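Local coordinates for large exoprotein involved in heme utilization or adhesion (Yersinia kristensenii ATCC 33638, PDB 5E3E), which is the C-terminal toxin domain of a CdiA contact-dependent inhibition protein, an RNase A superfamily member that probably cleaves RNA and is bound here by its immunity protein, at residues 61-66 with 92-97. Numbering follows the deposited sequence.
Sequences KGYLEI and RIIIAR
L64 pairs with I95 and I66 with I93 where strands 63-68 and 86-97 run antiparallel, side by side in the curled sheet of this RNase A-like toxin domain. Each couple is joined by two backbone hydrogen bonds, among them I93 N to I66 O at 2.9 Å. The two faces of the sheet differ in character. Branched aliphatic side chains suit the face under helices 34-47 and 49-58: L64 lies alongside I95, L64 CB to I95 CG1 at 3.8 Å, while I66 CG1 meets I93 CB at 3.5 Å. Y63, E65 and I94 lie on the other face, where the CdiI immunity protein packs: the Y63 ring meets Y17 of CdiI edge-to-face.

E65 is long enough to reach that partner. Its CB touches I94 CD1; anti to the backbone N (chi1 171°), E65 CG rests on R92 CG and CD. E65 CD comes to 3.8 Å from R92 NE. E65 OE2 makes a weak, salt-bridging hydrogen bond of 3.3 Å to R92 NE, carboxylate and guanidinium planes 73° apart, and a further salt bridge to R15 of CdiI. R92 NE also salt-bridges D67, and R92 NH1 D74 of CdiI. Long R97 offers K61 O two N-H groups: a weak bond from R97 NH2 and a 2.8 Å bond from R97 NH1, on a carbonyl lone pair.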
loop_
_atom_site.group_PDB
_atom_site.type_symbol
_atom_site.label_atom_id
_atom_site.label_comp_id
_atom_site.label_asym_id
_atom_site.label_seq_id
_atom_site.Cartn_x
_atom_site.Cartn_y
_atom_site.Cartn_z
ATOM N N LYS B 61 -5.269 8.554 -12.530
ATOM C CA LYS B 61 -4.515 8.040 -11.388
ATOM C C LYS B 61 -3.122 7.526 -11.773
ATOM O O LYS B 61 -2.941 6.908 -12.832
ATOM C CB LYS B 61 -5.292 6.913 -10.710
ATOM C CG LYS B 61 -6.484 7.370 -9.885
ATOM C CD LYS B 61 -7.195 6.149 -9.339
ATOM C CE LYS B 61 -6.228 5.351 -8.468
ATOM N NZ LYS B 61 -6.254 3.885 -8.708
ATOM N N GLY B 62 -2.139 7.771 -10.906
ATOM C CA GLY B 62 -0.780 7.306 -11.158
ATOM C C GLY B 62 -0.630 5.799 -11.068
ATOM O O GLY B 62 0.213 5.207 -11.776
ATOM N N TYR B 63 -1.412 5.187 -10.186
ATOM C CA TYR B 63 -1.315 3.742 -9.897
ATOM C C TYR B 63 -2.697 3.139 -9.789
ATOM O O TYR B 63 -3.681 3.863 -9.632
ATOM C CB TYR B 63 -0.544 3.510 -8.575
ATOM C CG TYR B 63 0.821 4.147 -8.613
ATOM C CD1 TYR B 63 1.001 5.487 -8.255
ATOM C CD2 TYR B 63 1.910 3.459 -9.140
ATOM C CE1 TYR B 63 2.244 6.103 -8.342
ATOM C CE2 TYR B 63 3.159 4.055 -9.234
ATOM C CZ TYR B 63 3.337 5.370 -8.838
ATOM O OH TYR B 63 4.569 6.019 -8.940
ATOM N N LEU B 64 -2.747 1.818 -9.790
ATOM C CA LEU B 64 -3.968 1.059 -9.516
ATOM C C LEU B 64 -3.637 -0.149 -8.627
ATOM O O LEU B 64 -2.708 -0.905 -8.893
ATOM C CB LEU B 64 -4.622 0.577 -10.807
ATOM C CG LEU B 64 -5.930 -0.242 -10.656
ATOM C CD1 LEU B 64 -7.114 0.629 -10.253
ATOM C CD2 LEU B 64 -6.227 -0.976 -11.940
ATOM N N GLU B 65 -4.430 -0.297 -7.580
ATOM C CA GLU B 65 -4.384 -1.446 -6.665
ATOM C C GLU B 65 -5.284 -2.551 -7.183
ATOM O O GLU B 65 -6.458 -2.303 -7.478
ATOM C CB GLU B 65 -4.925 -0.990 -5.299
ATOM C CG GLU B 65 -5.144 -2.097 -4.275
ATOM C CD GLU B 65 -5.824 -1.613 -3.005
ATOM O OE1 GLU B 65 -5.901 -0.364 -2.765
ATOM O OE2 GLU B 65 -6.249 -2.515 -2.213
ATOM N N ILE B 66 -4.771 -3.781 -7.266
ATOM C CA ILE B 66 -5.610 -4.897 -7.582
ATOM C C ILE B 66 -5.343 -5.956 -6.544
ATOM O O ILE B 66 -4.197 -6.275 -6.254
ATOM C CB ILE B 66 -5.420 -5.445 -9.005
ATOM C CG1 ILE B 66 -4.009 -5.913 -9.240
ATOM C CG2 ILE B 66 -5.779 -4.361 -10.038
ATOM C CD1 ILE B 66 -3.846 -6.839 -10.428
ATOM N N ARG B 92 -1.732 -8.301 -2.915
ATOM C CA ARG B 92 -2.035 -7.007 -3.512
ATOM C C ARG B 92 -0.965 -6.806 -4.534
ATOM O O ARG B 92 0.214 -7.014 -4.266
ATOM C CB ARG B 92 -2.004 -5.896 -2.468
ATOM C CG ARG B 92 -2.265 -4.487 -3.013
ATOM C CD ARG B 92 -2.292 -3.420 -1.912
ATOM N NE ARG B 92 -3.394 -3.756 -1.003
ATOM C CZ ARG B 92 -3.328 -3.765 0.323
ATOM N NH1 ARG B 92 -2.237 -3.387 0.972
ATOM N NH2 ARG B 92 -4.401 -4.123 1.009
ATOM N N ILE B 93 -1.390 -6.363 -5.710
ATOM C CA ILE B 93 -0.484 -5.974 -6.771
ATOM C C ILE B 93 -0.692 -4.503 -7.055
ATOM O O ILE B 93 -1.823 -4.043 -7.045
ATOM C CB ILE B 93 -0.796 -6.766 -8.085
ATOM C CG1 ILE B 93 -0.888 -8.294 -7.839
ATOM C CG2 ILE B 93 0.199 -6.417 -9.169
ATOM C CD1 ILE B 93 0.246 -8.939 -7.180
ATOM N N ILE B 94 0.375 -3.758 -7.307
ATOM C CA ILE B 94 0.235 -2.353 -7.680
ATOM C C ILE B 94 0.750 -2.208 -9.090
ATOM O O ILE B 94 1.901 -2.594 -9.361
ATOM C CB ILE B 94 1.048 -1.406 -6.762
ATOM C CG1 ILE B 94 0.644 -1.536 -5.283
ATOM C CG2 ILE B 94 0.916 0.061 -7.214
ATOM C CD1 ILE B 94 -0.818 -1.405 -5.032
ATOM N N ILE B 95 -0.067 -1.632 -9.967
ATOM C CA ILE B 95 0.337 -1.364 -11.345
ATOM C C ILE B 95 0.340 0.123 -11.635
ATOM O O ILE B 95 -0.234 0.918 -10.898
ATOM C CB ILE B 95 -0.531 -2.120 -12.364
ATOM C CG1 ILE B 95 -1.974 -1.591 -12.405
ATOM C CG2 ILE B 95 -0.502 -3.593 -12.063
ATOM C CD1 ILE B 95 -2.783 -2.131 -13.570
ATOM N N ALA B 96 1.044 0.490 -12.684
ATOM C CA ALA B 96 1.046 1.873 -13.118
ATOM C C ALA B 96 0.849 1.950 -14.606
ATOM O O ALA B 96 1.334 1.105 -15.351
ATOM C CB ALA B 96 2.341 2.540 -12.740
ATOM N N ARG B 97 0.145 2.988 -15.050
ATOM C CA ARG B 97 -0.120 3.168 -16.462
ATOM C C ARG B 97 1.224 3.405 -17.158
ATOM O O ARG B 97 2.006 4.246 -16.714
ATOM C CB ARG B 97 -1.065 4.357 -16.659
ATOM C CG ARG B 97 -1.727 4.424 -18.029
ATOM C CD ARG B 97 -2.630 5.641 -18.158
ATOM N NE ARG B 97 -3.657 5.689 -17.118
ATOM C CZ ARG B 97 -3.539 6.364 -15.974
ATOM N NH1 ARG B 97 -4.521 6.340 -15.093
ATOM N NH2 ARG B 97 -2.460 7.081 -15.727
#